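Long-range contacts in microtubule-associated protein 1 light chain 3 (Plasmodium falciparum, PDB 4EOY), which probably acts in autophagy-related membrane traffic as a ubiquitin-like Atg8 protein and binds a peptide of its partner Atg3: residues R17-T21 with D114-Y118; R31-V35 with M103-Y107; S42-I46 with E85-Y89. The protein carries 3 engineered substitutions. One frame throughout, in Å; residues are numbered along the deposited sequence.

Interaction 1: R17-T21 with D114-Y118. With CA (calcium ion), chain I.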
ATOM      1  N   ARG A  17      -8.595 -11.075   8.852  1.00 30.80           N
ATOM      2  CA  ARG A  17      -7.384 -10.680   8.099  1.00 26.99           C
ATOM      3  C   ARG A  17      -6.436 -11.828   7.769  1.00 25.93           C
ATOM      4  O   ARG A  17      -5.924 -11.901   6.660  1.00 21.10           O
ATOM      5  CB  ARG A  17      -6.607  -9.588   8.861  1.00 31.95           C
ATOM      6  CG  ARG A  17      -7.236  -8.197   8.780  1.00 32.92           C
ATOM      7  CD  ARG A  17      -7.047  -7.386  10.055  1.00 35.30           C
ATOM      8  NE  ARG A  17      -5.689  -7.512  10.570  1.00 43.44           N
ATOM      9  CZ  ARG A  17      -5.332  -7.328  11.835  1.00 30.50           C
ATOM     10  NH1 ARG A  17      -6.220  -6.976  12.758  1.00 35.28           N
ATOM     11  NH2 ARG A  17      -4.062  -7.496  12.171  1.00 32.35           N
ATOM     12  N   VAL A  18      -6.194 -12.715   8.733  1.00 30.06           N
ATOM     13  CA  VAL A  18      -5.390 -13.913   8.490  1.00 32.62           C
ATOM     14  C   VAL A  18      -6.044 -14.802   7.429  1.00 35.15           C
ATOM     15  O   VAL A  18      -5.374 -15.306   6.528  1.00 33.73           O
ATOM     16  CB  VAL A  18      -5.167 -14.716   9.794  1.00 36.08           C
ATOM     17  CG1 VAL A  18      -4.454 -16.023   9.505  1.00 31.33           C
ATOM     18  CG2 VAL A  18      -4.364 -13.897  10.791  1.00 34.09           C
ATOM     19  N   ALA A  19      -7.360 -14.963   7.529  1.00 44.50           N
ATOM     20  CA  ALA A  19      -8.124 -15.733   6.553  1.00 37.87           C
ATOM     21  C   ALA A  19      -8.090 -15.073   5.171  1.00 47.40           C
ATOM     22  O   ALA A  19      -7.924 -15.756   4.170  1.00 47.83           O
ATOM     23  CB  ALA A  19      -9.563 -15.897   7.029  1.00 52.44           C
ATOM     24  N   GLU A  20      -8.263 -13.753   5.111  1.00 51.94           N
ATOM     25  CA  GLU A  20      -8.228 -13.025   3.834  1.00 49.74           C
ATOM     26  C   GLU A  20      -6.928 -13.288   3.114  1.00 42.95           C
ATOM     27  O   GLU A  20      -6.928 -13.668   1.955  1.00 52.72           O
ATOM     28  CB  GLU A  20      -8.307 -11.501   4.026  1.00 70.05           C
ATOM     29  CG  GLU A  20      -9.564 -10.936   4.665  1.00 81.99           C
ATOM     30  CD  GLU A  20      -9.566  -9.418   4.641  1.00100.24           C
ATOM     31  OE1 GLU A  20      -9.353  -8.794   5.706  1.00100.08           O
ATOM     32  OE2 GLU A  20      -9.754  -8.851   3.543  1.00125.32           O
ATOM     33  N   THR A  21      -5.817 -13.033   3.802  1.00 39.15           N
ATOM     34  CA  THR A  21      -4.494 -13.069   3.175  1.00 36.60           C
ATOM     35  C   THR A  21      -4.070 -14.503   2.844  1.00 40.55           C
ATOM     36  O   THR A  21      -3.397 -14.744   1.835  1.00 36.00           O
ATOM     37  CB  THR A  21      -3.399 -12.388   4.040  1.00 29.97           C
ATOM     38  OG1 THR A  21      -3.290 -13.027   5.325  1.00 24.82           O
ATOM     39  CG2 THR A  21      -3.710 -10.916   4.239  1.00 33.82           C
ATOM     40  N   ASP A 114      -0.468 -10.900  10.396  1.00 27.16           N
ATOM     41  CA  ASP A 114      -1.766 -11.150   9.765  1.00 33.33           C
ATOM     42  C   ASP A 114      -1.679 -11.458   8.248  1.00 33.07           C
ATOM     43  O   ASP A 114      -2.703 -11.739   7.615  1.00 36.39           O
ATOM     44  CB  ASP A 114      -2.766 -10.005  10.051  1.00 33.26           C
ATOM     45  CG  ASP A 114      -2.385  -8.684   9.400  1.00 27.63           C
ATOM     46  OD1 ASP A 114      -1.449  -8.621   8.583  1.00 28.67           O
ATOM     47  OD2 ASP A 114      -3.058  -7.693   9.717  1.00 34.25           O
ATOM     48  N   GLY A 115      -0.472 -11.411   7.684  1.00 27.15           N
ATOM     49  CA  GLY A 115      -0.255 -11.737   6.266  1.00 25.85           C
ATOM     50  C   GLY A 115      -0.091 -10.531   5.342  1.00 28.23           C
ATOM     51  O   GLY A 115       0.317 -10.681   4.192  1.00 21.63           O
ATOM     52  N   TYR A 116      -0.410  -9.334   5.845  1.00 28.88           N
ATOM     53  CA  TYR A 116      -0.361  -8.111   5.042  1.00 20.60           C
ATOM     54  C   TYR A 116       0.999  -7.429   5.111  1.00 19.03           C
ATOM     55  O   TYR A 116       1.685  -7.478   6.137  1.00 18.19           O
ATOM     56  CB  TYR A 116      -1.431  -7.103   5.508  1.00 21.16           C
ATOM     57  CG  TYR A 116      -2.827  -7.361   4.987  1.00 19.63           C
ATOM     58  CD1 TYR A 116      -3.132  -7.159   3.635  1.00 19.44           C
ATOM     59  CD2 TYR A 116      -3.837  -7.819   5.831  1.00 18.15           C
ATOM     60  CE1 TYR A 116      -4.401  -7.413   3.132  1.00 18.24           C
ATOM     61  CE2 TYR A 116      -5.108  -8.082   5.337  1.00 20.61           C
ATOM     62  CZ  TYR A 116      -5.381  -7.874   3.980  1.00 21.07           C
ATOM     63  OH  TYR A 116      -6.643  -8.118   3.468  1.00 27.63           O
ATOM     64  N   LEU A 117       1.386  -6.785   4.007  1.00 16.64           N
ATOM     65  CA  LEU A 117       2.462  -5.826   4.038  1.00 16.09           C
ATOM     66  C   LEU A 117       1.863  -4.437   4.251  1.00 19.90           C
ATOM     67  O   LEU A 117       1.161  -3.897   3.376  1.00 18.78           O
ATOM     68  CB  LEU A 117       3.275  -5.858   2.759  1.00 16.10           C
ATOM     69  CG  LEU A 117       4.514  -4.948   2.760  1.00 15.43           C
ATOM     70  CD1 LEU A 117       5.483  -5.451   3.808  1.00 16.83           C
ATOM     71  CD2 LEU A 117       5.138  -4.883   1.369  1.00 15.83           C
ATOM     72  N   TYR A 118       2.142  -3.853   5.413  1.00 21.55           N
ATOM     73  CA  TYR A 118       1.619  -2.532   5.747  1.00 21.40           C
ATOM     74  C   TYR A 118       2.623  -1.479   5.363  1.00 20.42           C
ATOM     75  O   TYR A 118       3.818  -1.575   5.702  1.00 30.77           O
ATOM     76  CB  TYR A 118       1.321  -2.434   7.236  1.00 25.50           C
ATOM     77  CG  TYR A 118       0.060  -3.161   7.659  1.00 22.51           C
ATOM     78  CD1 TYR A 118       0.096  -4.496   8.014  1.00 24.57           C
ATOM     79  CD2 TYR A 118      -1.160  -2.504   7.707  1.00 25.98           C
ATOM     80  CE1 TYR A 118      -1.049  -5.162   8.394  1.00 24.86           C
ATOM     81  CE2 TYR A 118      -2.309  -3.162   8.098  1.00 26.98           C
ATOM     82  CZ  TYR A 118      -2.246  -4.497   8.431  1.00 26.16           C
ATOM     83  OH  TYR A 118      -3.411  -5.146   8.806  1.00 28.44           O
TER
HETATM   84 CA    CA I 203      -8.105 -11.056  10.798  1.00 74.95          CA

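Interaction 2: R31-V35 with M103-Y107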
ATOM      1  N   ARG A  31       1.584 -12.837  -6.299  1.00 33.95           N
ATOM      2  CA  ARG A  31       1.287 -11.453  -5.897  1.00 37.07           C
ATOM      3  C   ARG A  31       1.278 -11.317  -4.370  1.00 34.76           C
ATOM      4  O   ARG A  31       0.994 -12.286  -3.646  1.00 29.45           O
ATOM      5  CB  ARG A  31      -0.053 -11.005  -6.486  1.00 41.31           C
ATOM      6  CG  ARG A  31      -0.036 -10.828  -8.003  1.00 38.82           C
ATOM      7  CD  ARG A  31      -1.340 -10.236  -8.535  1.00 52.11           C
ATOM      8  NE  ARG A  31      -1.254  -9.738  -9.924  1.00 54.02           N
ATOM      9  CZ  ARG A  31      -1.142  -8.455 -10.298  1.00 48.63           C
ATOM     10  NH1 ARG A  31      -1.095  -7.467  -9.408  1.00 46.03           N
ATOM     11  NH2 ARG A  31      -1.083  -8.150 -11.591  1.00 49.34           N
ATOM     12  N   ILE A  32       1.592 -10.121  -3.872  1.00 33.66           N
ATOM     13  CA  ILE A  32       1.597  -9.887  -2.423  1.00 28.37           C
ATOM     14  C   ILE A  32       0.529  -8.895  -2.008  1.00 25.08           C
ATOM     15  O   ILE A  32       0.298  -7.897  -2.695  1.00 23.29           O
ATOM     16  CB  ILE A  32       2.987  -9.460  -1.901  1.00 32.44           C
ATOM     17  CG1 ILE A  32       3.422  -8.136  -2.499  1.00 37.88           C
ATOM     18  CG2 ILE A  32       4.014 -10.531  -2.250  1.00 35.97           C
ATOM     19  CD1 ILE A  32       4.624  -7.542  -1.801  1.00 39.21           C
ATOM     20  N   PRO A  33      -0.170  -9.192  -0.899  1.00 26.38           N
ATOM     21  CA  PRO A  33      -1.194  -8.284  -0.420  1.00 27.84           C
ATOM     22  C   PRO A  33      -0.592  -7.114   0.366  1.00 30.34           C
ATOM     23  O   PRO A  33       0.117  -7.330   1.356  1.00 29.18           O
ATOM     24  CB  PRO A  33      -2.059  -9.178   0.477  1.00 26.23           C
ATOM     25  CG  PRO A  33      -1.143 -10.250   0.944  1.00 22.15           C
ATOM     26  CD  PRO A  33      -0.179 -10.474  -0.166  1.00 25.22           C
ATOM     27  N   VAL A  34      -0.890  -5.896  -0.082  1.00 26.14           N
ATOM     28  CA  VAL A  34      -0.363  -4.687   0.514  1.00 25.10           C
ATOM     29  C   VAL A  34      -1.513  -3.773   0.900  1.00 33.45           C
ATOM     30  O   VAL A  34      -2.451  -3.612   0.122  1.00 38.87           O
ATOM     31  CB  VAL A  34       0.556  -3.945  -0.466  1.00 18.69           C
ATOM     32  CG1 VAL A  34       1.025  -2.637   0.136  1.00 19.52           C
ATOM     33  CG2 VAL A  34       1.737  -4.815  -0.834  1.00 21.14           C
ATOM     34  N   VAL A  35      -1.435  -3.184   2.098  1.00 28.48           N
ATOM     35  CA  VAL A  35      -2.390  -2.189   2.562  1.00 24.44           C
ATOM     36  C   VAL A  35      -1.646  -0.879   2.790  1.00 27.19           C
ATOM     37  O   VAL A  35      -0.610  -0.862   3.451  1.00 26.19           O
ATOM     38  CB  VAL A  35      -3.079  -2.614   3.872  1.00 29.23           C
ATOM     39  CG1 VAL A  35      -4.221  -1.651   4.217  1.00 27.23           C
ATOM     40  CG2 VAL A  35      -3.618  -4.025   3.743  1.00 33.49           C
ATOM     41  N   MET A 103       9.516  -6.227  -4.542  1.00 29.17           N
ATOM     42  CA  MET A 103       8.406  -6.129  -3.591  1.00 25.24           C
ATOM     43  C   MET A 103       8.234  -7.409  -2.789  1.00 24.60           C
ATOM     44  O   MET A 103       7.664  -7.391  -1.699  1.00 24.26           O
ATOM     45  CB  MET A 103       7.080  -5.782  -4.303  1.00 32.45           C
ATOM     46  CG  MET A 103       6.900  -4.298  -4.645  1.00 22.71           C
ATOM     47  SD  MET A 103       6.869  -3.209  -3.195  1.00 25.63           S
ATOM     48  CE  MET A 103       5.518  -3.851  -2.222  1.00 19.66           C
ATOM     49  N   GLN A 104       8.724  -8.532  -3.310  1.00 25.13           N
ATOM     50  CA  GLN A 104       8.728  -9.759  -2.534  1.00 22.06           C
ATOM     51  C   GLN A 104       9.642  -9.623  -1.316  1.00 22.52           C
ATOM     52  O   GLN A 104       9.327 -10.148  -0.251  1.00 20.76           O
ATOM     53  CB  GLN A 104       9.178 -10.942  -3.386  1.00 24.66           C
ATOM     54  CG  GLN A 104       9.160 -12.285  -2.659  1.00 23.05           C
ATOM     55  CD  GLN A 104       7.757 -12.747  -2.296  1.00 30.21           C
ATOM     56  OE1 GLN A 104       6.766 -12.345  -2.935  1.00 34.36           O
ATOM     57  NE2 GLN A 104       7.658 -13.610  -1.283  1.00 25.05           N
ATOM     58  N   ASP A 105      10.776  -8.942  -1.486  1.00 24.87           N
ATOM     59  CA  ASP A 105      11.756  -8.808  -0.426  1.00 22.67           C
ATOM     60  C   ASP A 105      11.140  -8.056   0.749  1.00 24.96           C
ATOM     61  O   ASP A 105      11.174  -8.526   1.889  1.00 25.63           O
ATOM     62  CB  ASP A 105      13.011  -8.124  -0.952  1.00 23.52           C
ATOM     63  CG  ASP A 105      13.816  -9.027  -1.850  1.00 28.91           C
ATOM     64  OD1 ASP A 105      13.976 -10.234  -1.485  1.00 28.56           O
ATOM     65  OD2 ASP A 105      14.294  -8.541  -2.906  1.00 33.29           O
ATOM     66  N   LEU A 106      10.513  -6.925   0.449  1.00 24.93           N
ATOM     67  CA  LEU A 106       9.771  -6.179   1.446  1.00 22.43           C
ATOM     68  C   LEU A 106       8.789  -7.087   2.155  1.00 26.72           C
ATOM     69  O   LEU A 106       8.674  -7.037   3.387  1.00 31.13           O
ATOM     70  CB  LEU A 106       9.028  -4.995   0.812  1.00 23.40           C
ATOM     71  CG  LEU A 106       9.730  -3.650   0.932  1.00 28.64           C
ATOM     72  CD1 LEU A 106      11.092  -3.704   0.281  1.00 25.59           C
ATOM     73  CD2 LEU A 106       8.876  -2.517   0.355  1.00 25.14           C
ATOM     74  N   TYR A 107       8.075  -7.909   1.382  1.00 21.47           N
ATOM     75  CA  TYR A 107       7.083  -8.806   1.951  1.00 18.57           C
ATOM     76  C   TYR A 107       7.749  -9.795   2.893  1.00 20.82           C
ATOM     77  O   TYR A 107       7.327  -9.937   4.022  1.00 17.58           O
ATOM     78  CB  TYR A 107       6.331  -9.559   0.861  1.00 19.84           C
ATOM     79  CG  TYR A 107       5.176 -10.372   1.371  1.00 20.28           C
ATOM     80  CD1 TYR A 107       4.005  -9.763   1.754  1.00 22.30           C
ATOM     81  CD2 TYR A 107       5.250 -11.748   1.456  1.00 27.90           C
ATOM     82  CE1 TYR A 107       2.937 -10.491   2.231  1.00 24.01           C
ATOM     83  CE2 TYR A 107       4.178 -12.499   1.926  1.00 27.68           C
ATOM     84  CZ  TYR A 107       3.020 -11.857   2.311  1.00 27.28           C
ATOM     85  OH  TYR A 107       1.928 -12.565   2.785  1.00 35.53           O
TER

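Interaction 3: S42-I46 with E85-Y89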
ATOM      1  N   SER A  42      -1.999  16.037   7.479  1.00 33.48           N
ATOM      2  CA  SER A  42      -1.555  17.098   6.583  1.00 31.14           C
ATOM      3  C   SER A  42      -2.529  17.249   5.401  1.00 28.27           C
ATOM      4  O   SER A  42      -3.658  16.787   5.461  1.00 32.74           O
ATOM      5  CB  SER A  42      -0.106  16.825   6.117  1.00 27.43           C
ATOM      6  OG  SER A  42       0.007  15.690   5.283  1.00 27.05           O
ATOM      7  N   ASN A  43      -2.086  17.905   4.337  1.00 29.53           N
ATOM      8  CA  ASN A  43      -2.918  18.129   3.147  1.00 34.38           C
ATOM      9  C   ASN A  43      -2.994  16.929   2.208  1.00 32.66           C
ATOM     10  O   ASN A  43      -3.681  16.980   1.176  1.00 28.46           O
ATOM     11  CB  ASN A  43      -2.372  19.317   2.359  1.00 43.03           C
ATOM     12  CG  ASN A  43      -0.964  19.071   1.837  1.00 37.58           C
ATOM     13  OD1 ASN A  43      -0.169  18.376   2.472  1.00 42.14           O
ATOM     14  ND2 ASN A  43      -0.651  19.641   0.674  1.00 46.63           N
ATOM     15  N   LEU A  44      -2.270  15.860   2.541  1.00 30.62           N
ATOM     16  CA  LEU A  44      -2.385  14.609   1.801  1.00 29.57           C
ATOM     17  C   LEU A  44      -3.743  13.952   2.079  1.00 28.14           C
ATOM     18  O   LEU A  44      -4.157  13.811   3.250  1.00 26.69           O
ATOM     19  CB  LEU A  44      -1.263  13.634   2.150  1.00 28.12           C
ATOM     20  CG  LEU A  44       0.164  14.022   1.767  1.00 28.93           C
ATOM     21  CD1 LEU A  44       1.103  12.863   2.082  1.00 26.54           C
ATOM     22  CD2 LEU A  44       0.263  14.378   0.288  1.00 27.26           C
ATOM     23  N   PRO A  45      -4.444  13.562   1.004  1.00 25.27           N
ATOM     24  CA  PRO A  45      -5.793  13.021   1.141  1.00 27.17           C
ATOM     25  C   PRO A  45      -5.822  11.575   1.632  1.00 30.15           C
ATOM     26  O   PRO A  45      -4.877  10.819   1.418  1.00 27.83           O
ATOM     27  CB  PRO A  45      -6.334  13.106  -0.296  1.00 23.29           C
ATOM     28  CG  PRO A  45      -5.124  12.924  -1.147  1.00 21.07           C
ATOM     29  CD  PRO A  45      -4.007  13.599  -0.410  1.00 23.17           C
ATOM     30  N   ILE A  46      -6.920  11.198   2.273  1.00 33.35           N
ATOM     31  CA  ILE A  46      -7.133   9.815   2.656  1.00 35.14           C
ATOM     32  C   ILE A  46      -7.681   9.077   1.440  1.00 33.78           C
ATOM     33  O   ILE A  46      -8.762   9.401   0.958  1.00 32.25           O
ATOM     34  CB  ILE A  46      -8.115   9.709   3.825  1.00 33.58           C
ATOM     35  CG1 ILE A  46      -7.514  10.363   5.066  1.00 36.18           C
ATOM     36  CG2 ILE A  46      -8.417   8.251   4.120  1.00 31.64           C
ATOM     37  CD1 ILE A  46      -8.496  10.561   6.196  1.00 36.31           C
ATOM     38  N   GLU A  85      -0.219  17.576  -7.807  1.00 31.60           N
ATOM     39  CA  GLU A  85       1.155  17.312  -7.348  1.00 38.22           C
ATOM     40  C   GLU A  85       1.378  17.720  -5.882  1.00 44.18           C
ATOM     41  O   GLU A  85       1.139  18.878  -5.493  1.00 48.96           O
ATOM     42  CB  GLU A  85       2.163  18.052  -8.233  1.00 45.60           C
ATOM     43  CG  GLU A  85       3.597  18.127  -7.696  1.00 61.27           C
ATOM     44  CD  GLU A  85       4.367  16.814  -7.806  1.00 78.93           C
ATOM     45  OE1 GLU A  85       3.819  15.756  -7.424  1.00 85.64           O
ATOM     46  OE2 GLU A  85       5.536  16.837  -8.263  1.00 75.65           O
ATOM     47  N   ARG A  86       1.825  16.751  -5.085  1.00 32.55           N
ATOM     48  CA  ARG A  86       2.197  16.956  -3.683  1.00 34.25           C
ATOM     49  C   ARG A  86       3.400  16.066  -3.387  1.00 37.81           C
ATOM     50  O   ARG A  86       3.546  14.990  -3.988  1.00 30.64           O
ATOM     51  CB  ARG A  86       1.062  16.543  -2.760  1.00 33.51           C
ATOM     52  CG  ARG A  86      -0.233  17.316  -2.925  1.00 38.10           C
ATOM     53  CD  ARG A  86      -1.239  16.605  -2.073  1.00 32.29           C
ATOM     54  NE  ARG A  86      -2.616  16.634  -2.373  1.00 33.88           N
ATOM     55  CZ  ARG A  86      -3.524  16.324  -3.272  1.00 32.54           C
ATOM     56  NH1 ARG A  86      -4.569  17.079  -3.043  1.00 34.98           N
ATOM     57  NH2 ARG A  86      -3.657  15.258  -4.042  1.00 36.91           N
ATOM     58  N   THR A  87       4.259  16.521  -2.473  1.00 44.86           N
ATOM     59  CA  THR A  87       5.399  15.725  -2.015  1.00 34.37           C
ATOM     60  C   THR A  87       4.913  14.664  -1.020  1.00 29.36           C
ATOM     61  O   THR A  87       4.203  14.978  -0.066  1.00 23.85           O
ATOM     62  CB  THR A  87       6.524  16.609  -1.396  1.00 39.86           C
ATOM     63  OG1 THR A  87       7.536  15.775  -0.821  1.00 47.69           O
ATOM     64  CG2 THR A  87       6.001  17.511  -0.303  1.00 38.36           C
ATOM     65  N   ILE A  88       5.281  13.405  -1.275  1.00 29.47           N
ATOM     66  CA  ILE A  88       4.928  12.278  -0.409  1.00 28.52           C
ATOM     67  C   ILE A  88       6.183  11.517   0.014  1.00 25.89           C
ATOM     68  O   ILE A  88       7.103  11.346  -0.771  1.00 22.03           O
ATOM     69  CB  ILE A  88       3.983  11.291  -1.122  1.00 30.47           C
ATOM     70  CG1 ILE A  88       2.708  12.011  -1.579  1.00 38.54           C
ATOM     71  CG2 ILE A  88       3.633  10.122  -0.210  1.00 25.23           C
ATOM     72  CD1 ILE A  88       1.790  11.143  -2.422  1.00 33.39           C
ATOM     73  N   TYR A  89       6.213  11.081   1.267  1.00 24.97           N
ATOM     74  CA  TYR A  89       7.244  10.170   1.739  1.00 26.66           C
ATOM     75  C   TYR A  89       6.607   8.856   2.142  1.00 27.48           C
ATOM     76  O   TYR A  89       5.609   8.848   2.878  1.00 26.84           O
ATOM     77  CB  TYR A  89       7.961  10.767   2.940  1.00 26.21           C
ATOM     78  CG  TYR A  89       8.698  12.040   2.621  1.00 27.53           C
ATOM     79  CD1 TYR A  89       9.993  12.018   2.140  1.00 23.86           C
ATOM     80  CD2 TYR A  89       8.086  13.279   2.806  1.00 30.85           C
ATOM     81  CE1 TYR A  89      10.671  13.197   1.863  1.00 28.02           C
ATOM     82  CE2 TYR A  89       8.747  14.456   2.527  1.00 25.15           C
ATOM     83  CZ  TYR A  89      10.035  14.415   2.061  1.00 26.86           C
ATOM     84  OH  TYR A  89      10.693  15.593   1.793  1.00 37.80           O
TER

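Interaction 1: R17-T21 with D114-Y118
D114 satisfies most of the donors that meet in this contact. Its OD2 accepts from R17 NE (2.8 Å) and R17 NH2 (2.7 Å) in a salt bridge and from Y118 OH (2.7 Å), while D114 OD1 takes Y116 N (3.0 Å), closing an Asx turn. The carbonyl D114 O receives T21 OG1 at 2.7 Å; V18 CA adds a CA-H...O contact to it at 3.6 Å. The remaining guanidinium nitrogen, R17 NH1, donates to V12 O, and E20, poorly ordered, has its salt-bridge partner in K51. Glycine suits position 115, since a CB would collide with T21 OG1 and with the preceding carbonyl. Threonine also serves twice: T21 CG2 lies 3.3 Å from the Y116 ring centroid in a CH-pi contact. A calcium ion is modelled 2.0 Å from R17 N, with S13 O, F14 O, E15 N and N16 N. A helix preceding the ubiquitin-like core is thus fastened to it by R17 and T21, the N-terminal helical extension characteristic of Atg8 proteins.

Interaction 2: R31-V35 with M103-Y107
In this ubiquitin-like (beta-grasp) fold, strand 31-35 meets the start of helix 103-110 across the buried face of the mixed sheet. The axes of the two short segments approach to 9.2 Å and cross at 58°, a gap filled by side chains from both sides. I32 is the main bump. Its CD1 pushes into a hollow on the helix surface bounded by M103 O (3.0 Å from I32 CD1), M103 CE (3.8 Å) and Y107 CB (3.8 Å), while I32 CG2 sits over the face of the Y107 ring, 4.1 Å from its centroid, as a CH-pi contact. A beta-branched isoleucine is well suited here, because one branch can enter the hollow as the other covers the ring. M103 and Y107 are four residues apart, so they rise from the same side of the helix, and each turns its CB toward the strand. Methionine, long and flexible, folds back so that M103 CE reaches V34 CG2 at 4.1 Å as well. The compact ring of P33 fills the space beside the tyrosine, P33 CD lying 3.9 Å from Y107 CE1.

Around this seam, V54 and L117 on the neighbouring strands touch M103, and V60 and F63 of helix 60-72 cover it further. R31 and P33 also pack against side chains of the bound Atg3 peptide. Tyrosine at 107 combines an apolar ring with a hydroxyl that is hydrogen-bonded to G115 O. At the margin Q104, whose NE2 is held by E108, brings its OE1 to 3.4 Å from I32 CG2.

Interaction 3: S42-I46 with E85-Y89
R86 stretches its side chain across the loop residues N43, L44 and P45, and the overlap is one of van der Waals packing, not polar pairing. P45 CD, at the corner of a puckered ring, lies over one face of the R86 guanidinium, 3.9 Å from R86 NE. Nearer the backbone, the methylenes of R86 serve as an apolar surface: R86 CD is 3.6 Å from L44 CD2 and 4.1 Å from N43 ND2. An arginine suits such a partly exposed place because its long aliphatic part can pack while its charged end stays near solvent. N43 O comes to 3.7 Å from R86 NE.

Both segments are loops of the ubiquitin-like fold: 42-46 belongs to the connection between the antiparallel strands 31-38 and 51-55, whereas the loop residues 85-89 lead into the edge strand 89-92. Strand 117-122 runs between strands 31-38 and 89-92 in the sheet, and its Y121 touches both L44 and I88 and gives its hydroxyl a partner in P45 O.

L44 is the buried residue of the contact. Though its CA-to-CB bond points sideways, its extended mt rotamer carries CD2 across to the other loop, where L44 CD2 meets I88 CG1 at 3.9 Å and lies 4.0 Å from T87 O. Leucine suits the place because its apolar end reaches into the gap, the one methyl CD2 touching both R86 CD and I88 CG1. I88 in turn continues inward onto I71 and N72 of helix 60-72. Within its own loop, L44 uses its carbonyl O to accept from R38 NE.

Overall arrangement
Along the chain the three contacts are nested: interaction 3 falls inside the loop closed by interaction 2, which falls inside that closed by interaction 1. Interactions 1 and 2 are neighbours, with centres about 11 Å apart, and they touch directly, as where V35 N meets L117 O; strands 31-38 and 117-122 pair side by side in the mixed sheet. Interaction 3 lies on the opposite side of the chain's centre, its centre about 26 Å from that of interaction 1 and about 23 Å from that of interaction 2. The Atg3 peptide packs on Y116, R31 and P33, at the end of the fold where interactions 1 and 2 lie.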